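Local coordinates for protein probable zinc protease PqqL (Escherichia coli, PDB 6OFT) that is a periplasmic protein of the peptidase M16 family and probably hydrolyses peptides with the help of a bound zinc ion, at residues 62-65 with 66-69; 115-118 with 119-122; 330-333 with 334-338. One frame throughout, in Å; residues are numbered along the deposited sequence.

From the N terminus, contact 1 comes first: a tight reversal in the loop between helix 52-59 and helix 71-77. Contact 2 is a turn near the C-terminal end of helix 107-122, and contact 3 the first turns of helix 331-348. Contact 1 closes a short loop; contacts 2 and 3 are turns within single helices. The three follow in series, and none nests in or crosses another. Contacts 1 and 2 touch mainly through Glu-119, whose carboxylate takes Thr-64, Thr-66 and Lys-65, tying the loop after the predicted zinc-binding helix to helix 107-122 in the first M16 domain. Contact 3 belongs to the second, inactive-type domain, its centre about 58 Å from that of contact 1.

Contact 1 (62-65 with 66-69); sequences NGTK and TWPG
Thr-64 and Trp-67 close a chain reversal in which Lys-65 and Thr-66 occupy the corner, with backbone angles close to those of a type I turn, and 62-65 runs back against 66-69 at 153°. The backbone N of Thr-64 donates to Trp-67 O (3.0 Å, N-H...O 162°), approaching from above the carbonyl plane. In return Trp-67 N donates to Thr-64 OG1 at 3.2 Å. The hydroxyl is placed for this by a chi1 of 75°, which sets OG1 between the backbone N and the carbonyl carbon of its own residue. The same oxygen lies at the edge of the indole, near its plane, 3.3 Å from Trp-67 CE3. Thr-66 CB sits over one face of that ring, toward the rim. Gly-63 brings its CA to 3.5 Å from Trp-67 O, a CA-H...O contact. Outside the turn, Glu-119 collects three groups: Thr-64 OG1 at one carboxylate oxygen, Thr-66 OG1 and Lys-65 NZ at the other. Replacing Thr-64 by a valine would probably leave Trp-67 N and one Glu-119 oxygen without their partner and let the turn slacken. Asn-62 ND2 donates to the backbone O of His-58 and, weakly, to Glu-134 OE2; both residues are predicted to bind zinc. The chemistry thus implies a loop held by one carboxylate at its tip and, at its start, bonded next to the probable metal site.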
loop_
_atom_site.group_PDB
_atom_site.type_symbol
_atom_site.label_atom_id
_atom_site.label_comp_id
_atom_site.label_asym_id
_atom_site.label_seq_id
_atom_site.Cartn_x
_atom_site.Cartn_y
_atom_site.Cartn_z
ATOM N N ASN A 62 11.532 -10.672 -21.575
ATOM C CA ASN A 62 12.176 -10.493 -22.870
ATOM C C ASN A 62 13.453 -11.329 -23.089
ATOM O O ASN A 62 14.238 -11.022 -23.984
ATOM C CB ASN A 62 12.427 -8.995 -23.138
ATOM C CG ASN A 62 11.137 -8.249 -23.352
ATOM O OD1 ASN A 62 10.523 -8.308 -24.425
ATOM N ND2 ASN A 62 10.673 -7.566 -22.320
ATOM N N GLY A 63 13.612 -12.406 -22.337
ATOM C CA GLY A 63 14.739 -13.302 -22.536
ATOM C C GLY A 63 15.366 -13.925 -21.312
ATOM O O GLY A 63 15.812 -13.231 -20.397
ATOM N N THR A 64 15.432 -15.251 -21.318
ATOM C CA THR A 64 16.112 -16.045 -20.288
ATOM C C THR A 64 16.988 -17.031 -21.064
ATOM O O THR A 64 16.883 -17.090 -22.293
ATOM C CB THR A 64 15.150 -16.759 -19.299
ATOM O OG1 THR A 64 14.544 -17.895 -19.921
ATOM C CG2 THR A 64 14.095 -15.830 -18.661
ATOM N N LYS A 65 17.838 -17.794 -20.357
ATOM C CA LYS A 65 18.742 -18.792 -20.922
ATOM C C LYS A 65 17.995 -19.818 -21.799
ATOM O O LYS A 65 18.405 -20.032 -22.935
ATOM C CB LYS A 65 19.536 -19.479 -19.787
ATOM C CG LYS A 65 20.439 -20.631 -20.243
ATOM C CD LYS A 65 21.077 -21.402 -19.078
ATOM C CE LYS A 65 20.149 -22.379 -18.381
ATOM N NZ LYS A 65 19.425 -21.748 -17.243
ATOM N N THR A 66 16.913 -20.426 -21.290
ATOM C CA THR A 66 16.129 -21.422 -22.041
ATOM C C THR A 66 15.110 -20.771 -22.995
ATOM O O THR A 66 14.804 -21.335 -24.050
ATOM C CB THR A 66 15.479 -22.431 -21.081
ATOM O OG1 THR A 66 16.452 -22.841 -20.121
ATOM C CG2 THR A 66 14.919 -23.677 -21.797
ATOM N N TRP A 67 14.583 -19.593 -22.618
ATOM C CA TRP A 67 13.562 -18.886 -23.384
ATOM C C TRP A 67 14.022 -17.488 -23.876
ATOM O O TRP A 67 13.584 -16.472 -23.329
ATOM C CB TRP A 67 12.242 -18.827 -22.578
ATOM C CG TRP A 67 11.712 -20.179 -22.188
ATOM C CD1 TRP A 67 11.074 -21.075 -22.995
ATOM C CD2 TRP A 67 11.831 -20.809 -20.902
ATOM N NE1 TRP A 67 10.811 -22.236 -22.300
ATOM C CE2 TRP A 67 11.268 -22.102 -21.016
ATOM C CE3 TRP A 67 12.401 -20.425 -19.672
ATOM C CZ2 TRP A 67 11.223 -22.995 -19.938
ATOM C CZ3 TRP A 67 12.358 -21.310 -18.611
ATOM C CH2 TRP A 67 11.783 -22.582 -18.748
ATOM N N PRO A 68 14.894 -17.398 -24.912
ATOM C CA PRO A 68 15.318 -16.066 -25.386
ATOM C C PRO A 68 14.197 -15.313 -26.102
ATOM O O PRO A 68 13.183 -15.915 -26.439
ATOM C CB PRO A 68 16.487 -16.381 -26.322
ATOM C CG PRO A 68 16.210 -17.773 -26.809
ATOM C CD PRO A 68 15.536 -18.481 -25.695
ATOM N N GLY A 69 14.384 -14.011 -26.307
ATOM C CA GLY A 69 13.416 -13.150 -26.984
ATOM C C GLY A 69 12.009 -13.223 -26.414
ATOM O O GLY A 69 11.812 -13.064 -25.209
#

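Contact 2 (115-118 with 119-122)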
loop_
_atom_site.group_PDB
_atom_site.type_symbol
_atom_site.label_atom_id
_atom_site.label_comp_id
_atom_site.label_asym_id
_atom_site.label_seq_id
_atom_site.Cartn_x
_atom_site.Cartn_y
_atom_site.Cartn_z
ATOM N N ALA A 115 9.363 -23.636 -13.788
ATOM C CA ALA A 115 10.620 -23.631 -14.546
ATOM C C ALA A 115 10.940 -22.205 -15.022
ATOM O O ALA A 115 12.099 -21.790 -14.944
ATOM C CB ALA A 115 10.533 -24.582 -15.719
ATOM N N ILE A 116 9.895 -21.433 -15.427
ATOM C CA ILE A 116 10.011 -20.021 -15.815
ATOM C C ILE A 116 10.418 -19.185 -14.583
ATOM O O ILE A 116 11.278 -18.318 -14.710
ATOM C CB ILE A 116 8.721 -19.496 -16.512
ATOM C CG1 ILE A 116 8.518 -20.172 -17.898
ATOM C CG2 ILE A 116 8.746 -17.964 -16.652
ATOM C CD1 ILE A 116 7.164 -19.973 -18.547
ATOM N N PHE A 117 9.820 -19.450 -13.400
ATOM C CA PHE A 117 10.165 -18.725 -12.164
ATOM C C PHE A 117 11.629 -18.952 -11.781
ATOM O O PHE A 117 12.304 -18.014 -11.354
ATOM C CB PHE A 117 9.235 -19.094 -10.991
ATOM C CG PHE A 117 7.947 -18.299 -10.898
ATOM C CD1 PHE A 117 7.964 -16.952 -10.564
ATOM C CD2 PHE A 117 6.713 -18.918 -11.078
ATOM C CE1 PHE A 117 6.773 -16.229 -10.431
ATOM C CE2 PHE A 117 5.522 -18.197 -10.935
ATOM C CZ PHE A 117 5.560 -16.858 -10.618
ATOM N N SER A 118 12.119 -20.197 -11.948
ATOM C CA SER A 118 13.506 -20.563 -11.666
ATOM C C SER A 118 14.511 -19.724 -12.507
ATOM O O SER A 118 15.519 -19.265 -11.976
ATOM C CB SER A 118 13.716 -22.049 -11.913
ATOM O OG SER A 118 14.969 -22.456 -11.403
ATOM N N GLU A 119 14.187 -19.476 -13.785
ATOM C CA GLU A 119 14.997 -18.675 -14.696
ATOM C C GLU A 119 14.847 -17.178 -14.478
ATOM O O GLU A 119 15.790 -16.443 -14.733
ATOM C CB GLU A 119 14.738 -19.055 -16.158
ATOM C CG GLU A 119 15.055 -20.521 -16.397
ATOM C CD GLU A 119 15.900 -20.793 -17.618
ATOM O OE1 GLU A 119 15.932 -19.944 -18.539
ATOM O OE2 GLU A 119 16.537 -21.869 -17.647
ATOM N N TRP A 120 13.684 -16.708 -13.992
ATOM C CA TRP A 120 13.567 -15.284 -13.690
ATOM C C TRP A 120 14.489 -14.979 -12.492
ATOM O O TRP A 120 15.055 -13.892 -12.419
ATOM C CB TRP A 120 12.115 -14.924 -13.343
ATOM C CG TRP A 120 11.199 -14.784 -14.525
ATOM C CD1 TRP A 120 11.554 -14.582 -15.829
ATOM C CD2 TRP A 120 9.767 -14.803 -14.494
ATOM N NE1 TRP A 120 10.428 -14.451 -16.612
ATOM C CE2 TRP A 120 9.316 -14.564 -15.814
ATOM C CE3 TRP A 120 8.812 -14.970 -13.469
ATOM C CZ2 TRP A 120 7.956 -14.498 -16.138
ATOM C CZ3 TRP A 120 7.465 -14.899 -13.794
ATOM C CH2 TRP A 120 7.049 -14.655 -15.113
ATOM N N SER A 121 14.647 -15.966 -11.574
ATOM C CA SER A 121 15.471 -15.859 -10.372
ATOM C C SER A 121 16.964 -15.582 -10.614
ATOM O O SER A 121 17.549 -14.838 -9.827
ATOM C CB SER A 121 15.309 -17.096 -9.497
ATOM O OG SER A 121 13.979 -17.187 -9.011
ATOM N N ASN A 122 17.581 -16.190 -11.661
ATOM C CA ASN A 122 19.024 -16.044 -11.941
ATOM C C ASN A 122 19.460 -16.241 -13.418
ATOM O O ASN A 122 20.665 -16.225 -13.682
ATOM C CB ASN A 122 19.826 -17.016 -11.036
ATOM C CG ASN A 122 19.763 -18.473 -11.451
ATOM O OD1 ASN A 122 18.868 -18.923 -12.186
ATOM N ND2 ASN A 122 20.738 -19.245 -11.004
#
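Trp-120 meets Phe-117 and Ile-116 along one side of helix 107-122, which packs on the mixed sheet of the first M16 α/β domain. The aromatic pair is T-shaped: the indole turns its edge to the face of the phenyl ring, the planes standing at 86°, with the centroid of the six-membered ring of Trp-120 5.2 Å from that of Phe-117. CE3 and CZ3 do the touching, CE3 lying 3.6 Å from Phe-117 CD1. Beyond this pair Phe-117 makes a second edge-to-face contact, with Phe-201, and lies against Leu-34, Leu-36, Tyr-98 and Val-100 of the sheet, whereas Trp-120 meets the ring of Phe-61.

A CH-pi contact lies over one indole face. Ile-116 CG2, anti to its own backbone N, stands over the six-membered ring of Trp-120, 3.7 Å from the centroid and 21° off the normal. Ile-116 O lies over the same indole, 3.5 Å from Trp-120 CG, and takes the helical bond from Trp-120 N.

The polar contacts follow the helix. Glu-119 N makes only weak bonds, to Ala-115 O and Ile-116 O, while the Glu-119 side chain leads off with CG beside Ala-115 O. Ser-118 OG bonds to Asn-219 O, and Trp-120 O receives Tyr-190 OH. Phe-117 O is gripped twice by Ser-121, from opposite faces of its carbonyl plane: the backbone N reaches it at 3.1 Å, and OG at 3.0 Å.

Contact 3 (330-333 with 334-338)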
loop_
_atom_site.group_PDB
_atom_site.type_symbol
_atom_site.label_atom_id
_atom_site.label_comp_id
_atom_site.label_asym_id
_atom_site.label_seq_id
_atom_site.Cartn_x
_atom_site.Cartn_y
_atom_site.Cartn_z
ATOM N N ASN A 330 -18.227 25.764 -3.268
ATOM C CA ASN A 330 -18.379 26.327 -1.938
ATOM C C ASN A 330 -17.241 25.879 -1.009
ATOM O O ASN A 330 -17.414 24.995 -0.164
ATOM C CB ASN A 330 -19.789 26.039 -1.382
ATOM C CG ASN A 330 -20.931 26.453 -2.304
ATOM O OD1 ASN A 330 -20.786 27.290 -3.216
ATOM N ND2 ASN A 330 -22.101 25.867 -2.084
ATOM N N MET A 331 -16.066 26.512 -1.182
ATOM C CA MET A 331 -14.858 26.222 -0.400
ATOM C C MET A 331 -14.975 26.642 1.064
ATOM O O MET A 331 -14.409 25.976 1.932
ATOM C CB MET A 331 -13.599 26.817 -1.061
ATOM C CG MET A 331 -13.378 26.357 -2.510
ATOM S SD MET A 331 -13.317 24.561 -2.742
ATOM C CE MET A 331 -11.643 24.222 -2.222
ATOM N N GLN A 332 -15.735 27.715 1.343
ATOM C CA GLN A 332 -15.943 28.229 2.701
ATOM C C GLN A 332 -16.723 27.241 3.565
ATOM O O GLN A 332 -16.333 26.988 4.707
ATOM C CB GLN A 332 -16.623 29.605 2.676
ATOM C CG GLN A 332 -16.461 30.398 3.972
ATOM C CD GLN A 332 -15.059 30.926 4.154
ATOM O OE1 GLN A 332 -14.537 31.685 3.328
ATOM N NE2 GLN A 332 -14.425 30.533 5.246
ATOM N N ASP A 333 -17.779 26.642 3.000
ATOM C CA ASP A 333 -18.609 25.661 3.703
ATOM C C ASP A 333 -17.855 24.383 4.032
ATOM O O ASP A 333 -18.063 23.823 5.110
ATOM C CB ASP A 333 -19.908 25.372 2.925
ATOM C CG ASP A 333 -20.912 26.513 2.950
ATOM O OD1 ASP A 333 -21.877 26.469 2.158
ATOM O OD2 ASP A 333 -20.733 27.449 3.762
ATOM N N ALA A 334 -16.979 23.931 3.106
ATOM C CA ALA A 334 -16.134 22.749 3.275
ATOM C C ALA A 334 -15.163 22.980 4.437
ATOM O O ALA A 334 -15.100 22.159 5.354
ATOM C CB ALA A 334 -15.360 22.468 1.993
ATOM N N ALA A 335 -14.450 24.129 4.414
ATOM C CA ALA A 335 -13.496 24.541 5.441
ATOM C C ALA A 335 -14.215 24.647 6.793
ATOM O O ALA A 335 -13.726 24.092 7.784
ATOM C CB ALA A 335 -12.860 25.872 5.060
ATOM N N ASN A 336 -15.410 25.302 6.811
ATOM C CA ASN A 336 -16.231 25.447 8.014
ATOM C C ASN A 336 -16.583 24.107 8.637
ATOM O O ASN A 336 -16.302 23.916 9.821
ATOM C CB ASN A 336 -17.469 26.309 7.759
ATOM C CG ASN A 336 -17.186 27.781 7.899
ATOM O OD1 ASN A 336 -16.800 28.261 8.964
ATOM N ND2 ASN A 336 -17.363 28.533 6.835
ATOM N N ALA A 337 -17.108 23.154 7.830
ATOM C CA ALA A 337 -17.472 21.797 8.275
ATOM C C ALA A 337 -16.287 21.034 8.872
ATOM O O ALA A 337 -16.434 20.426 9.936
ATOM C CB ALA A 337 -18.070 21.004 7.122
ATOM N N LEU A 338 -15.117 21.079 8.196
ATOM C CA LEU A 338 -13.911 20.402 8.644
ATOM C C LEU A 338 -13.401 20.969 9.962
ATOM O O LEU A 338 -13.156 20.201 10.892
ATOM C CB LEU A 338 -12.806 20.422 7.552
ATOM C CG LEU A 338 -11.496 19.638 7.832
ATOM C CD1 LEU A 338 -11.761 18.178 8.199
ATOM C CD2 LEU A 338 -10.540 19.725 6.641
#
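Gln-332 O and Asn-336 meet in the opening turns of helix 331-348, an amphipathic helix packed on the five-stranded sheet of the second M16 domain. Two donors of Asn-336 converge on this one carbonyl oxygen: the backbone N at 2.8 Å with an N-H...O angle of 160°, and the side-chain ND2, also 2.8 Å away but bent to 121° and therefore weak. A chi1 of -85° folds the amide of Asn-336 back along the helix toward Gln-332 O. Its ND2 also lies 3.5 Å from Gln-332 CG, and the two side chains cross with their amide planes 53° apart.

The regular bonds frame this pair: Ala-335 N donates to Met-331 O and Ala-337 N to Asp-333 O. Ala-334 N bonds weakly to Asn-330 O, and Asn-330, at the N-cap position, makes no side-chain capping bond.

Further out, the small alanine side chains face the neighbouring elements. Ala-334 touches Ala-326 and Ala-337 touches Val-324, both on strand 317-326, while Met-331 reaches Val-436 of strand 430-436. On another side Gln-332, Ala-335 and Asn-336 meet Leu-454 of helix 448-459. From that same helix Tyr-458 OH, hydrogen-bonded to Asn-336 OD1, probably helps set the amide's rotation, with ND2 turned to Gln-332 O.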